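Local structure of AtRbcX1 (Arabidopsis thaliana, 4GR2) at the interface of chains A and B. The protein acts as a homodimeric chloroplast chaperone that takes part in the assembly of Rubisco and interacts with its large subunit. Residues are numbered along the deposited sequence; one frame, centred on the assembly and turned at random. Chains: chain A/B, AtRbcX1.

The interface of chains A and B. Residues chain A 25-26, 29-30, 86; chain B 3-6, 11.
The N-terminal loop segment of chain B, residues B:Val3 to B:Phe6, turns at B:Gly5 (positive phi) and lies against helix 11-38 of chain A, with helix 70-90 beside it. Its polar hold is A:Arg29, whose chain bends at chi3 (85°) and presents one side of the guanidinium to the backbone carbonyl of B:Gly5. Both NE (2.9 Å) and NH2 (2.7 Å) of A:Arg29 donate to B:Gly5 O, which lies close to the guanidinium plane; NH2 arrives in the carbonyl plane, whereas NE sits above it. On the far side, A:Arg29 NH1 donates to the phenol oxygen A:Tyr25 OH at 2.8 Å, a bond within chain A that helps set the guanidinium's rotation, though the oxygen is tilted 26° out of its plane.

The guanidinium also stacks on B:Phe6 in a cation-pi contact, the planes 18° apart and A:Arg29 CZ 3.9 Å from the ring centroid, displaced toward the rim. B:Pro11 CG covers the opposite face, so the phenyl is sandwiched, while its tip, CE1 and CZ, meets the two methyls of A:Val26. An alanine in place of A:Arg29 would probably loosen the segment, losing both bonds to the carbonyl and one cover of the phenyl.

Further along, B:Val3 CG1 packs 3.8 Å from A:Ile30 CD1 and 3.9 Å from A:Tyr86 CE1, crossing the tyrosine at about a right angle. This N-terminal clasp, seen here for chain B, probably helps to hold the RbcX homodimer together.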
loop_
_atom_site.group_PDB
_atom_site.type_symbol
_atom_site.label_atom_id
_atom_site.label_comp_id
_atom_site.label_asym_id
_atom_site.label_seq_id
_atom_site.Cartn_x
_atom_site.Cartn_y
_atom_site.Cartn_z
ATOM N N TYR A 25 -5.941 7.765 4.535
ATOM C CA TYR A 25 -4.816 8.388 5.211
ATOM C C TYR A 25 -4.400 9.719 4.553
ATOM O O TYR A 25 -4.278 10.741 5.221
ATOM C CB TYR A 25 -3.643 7.401 5.270
ATOM C CG TYR A 25 -2.386 8.045 5.755
ATOM C CD1 TYR A 25 -2.261 8.434 7.092
ATOM C CD2 TYR A 25 -1.329 8.303 4.876
ATOM C CE1 TYR A 25 -1.121 9.045 7.542
ATOM C CE2 TYR A 25 -0.173 8.909 5.325
ATOM C CZ TYR A 25 -0.079 9.276 6.660
ATOM O OH TYR A 25 1.064 9.883 7.130
ATOM N N VAL A 26 -4.214 9.714 3.243
ATOM C CA VAL A 26 -3.831 10.936 2.549
ATOM C C VAL A 26 -4.892 12.043 2.758
ATOM O O VAL A 26 -4.567 13.198 3.077
ATOM C CB VAL A 26 -3.608 10.642 1.048
ATOM C CG1 VAL A 26 -3.370 11.916 0.266
ATOM C CG2 VAL A 26 -2.425 9.708 0.888
ATOM N N ARG A 29 -4.688 13.681 6.031
ATOM C CA ARG A 29 -3.508 14.546 6.071
ATOM C C ARG A 29 -3.767 15.843 5.322
ATOM O O ARG A 29 -3.459 16.907 5.826
ATOM C CB ARG A 29 -2.229 13.834 5.559
ATOM C CG ARG A 29 -1.399 13.239 6.696
ATOM C CD ARG A 29 -0.112 12.563 6.212
ATOM N NE ARG A 29 1.032 13.466 6.024
ATOM C CZ ARG A 29 2.276 13.059 5.752
ATOM N NH1 ARG A 29 2.547 11.763 5.644
ATOM N NH2 ARG A 29 3.253 13.941 5.579
ATOM N N ILE A 30 -4.358 15.752 4.131
ATOM C CA ILE A 30 -4.732 16.948 3.386
ATOM C C ILE A 30 -5.727 17.825 4.155
ATOM O O ILE A 30 -5.557 19.039 4.282
ATOM C CB ILE A 30 -5.361 16.564 2.045
ATOM C CG1 ILE A 30 -4.287 16.051 1.087
ATOM C CG2 ILE A 30 -6.144 17.737 1.470
ATOM C CD1 ILE A 30 -4.845 15.346 -0.138
ATOM N N TYR A 86 -9.119 13.498 -4.578
ATOM C CA TYR A 86 -7.673 13.287 -4.632
ATOM C C TYR A 86 -7.276 12.062 -5.465
ATOM O O TYR A 86 -6.413 12.145 -6.366
ATOM C CB TYR A 86 -7.060 13.164 -3.231
ATOM C CG TYR A 86 -5.572 12.915 -3.323
ATOM C CD1 TYR A 86 -4.714 13.949 -3.660
ATOM C CD2 TYR A 86 -5.031 11.644 -3.111
ATOM C CE1 TYR A 86 -3.347 13.737 -3.784
ATOM C CE2 TYR A 86 -3.654 11.419 -3.222
ATOM C CZ TYR A 86 -2.826 12.473 -3.566
ATOM O OH TYR A 86 -1.472 12.290 -3.692
ATOM N N VAL B 3 1.062 18.810 -2.512
ATOM C CA VAL B 3 -0.061 18.179 -1.817
ATOM C C VAL B 3 -0.062 18.556 -0.331
ATOM O O VAL B 3 0.895 18.264 0.393
ATOM C CB VAL B 3 -0.067 16.629 -1.975
ATOM C CG1 VAL B 3 -1.302 16.043 -1.329
ATOM C CG2 VAL B 3 -0.022 16.217 -3.439
ATOM N N PRO B 4 -1.137 19.226 0.125
ATOM C CA PRO B 4 -1.221 19.680 1.521
ATOM C C PRO B 4 -0.922 18.573 2.533
ATOM O O PRO B 4 -1.473 17.475 2.433
ATOM C CB PRO B 4 -2.675 20.163 1.642
ATOM C CG PRO B 4 -3.007 20.633 0.239
ATOM C CD PRO B 4 -2.290 19.681 -0.679
ATOM N N GLY B 5 -0.024 18.849 3.475
ATOM C CA GLY B 5 0.282 17.898 4.527
ATOM C C GLY B 5 1.406 16.936 4.212
ATOM O O GLY B 5 1.764 16.113 5.060
ATOM N N PHE B 6 1.942 17.043 2.991
ATOM C CA PHE B 6 3.084 16.245 2.515
ATOM C C PHE B 6 4.264 17.142 2.104
ATOM O O PHE B 6 4.134 17.997 1.222
ATOM C CB PHE B 6 2.668 15.339 1.338
ATOM C CG PHE B 6 1.743 14.213 1.738
ATOM C CD1 PHE B 6 0.370 14.429 1.844
ATOM C CD2 PHE B 6 2.248 12.947 2.032
ATOM C CE1 PHE B 6 -0.475 13.407 2.234
ATOM C CE2 PHE B 6 1.403 11.917 2.421
ATOM C CZ PHE B 6 0.047 12.140 2.521
ATOM N N PRO B 11 2.887 11.143 -1.959
ATOM C CA PRO B 11 2.052 9.946 -1.836
ATOM C C PRO B 11 2.387 8.919 -2.910
ATOM O O PRO B 11 2.316 7.725 -2.634
ATOM C CB PRO B 11 0.640 10.489 -2.040
ATOM C CG PRO B 11 0.717 11.911 -1.532
ATOM C CD PRO B 11 2.082 12.384 -1.953
#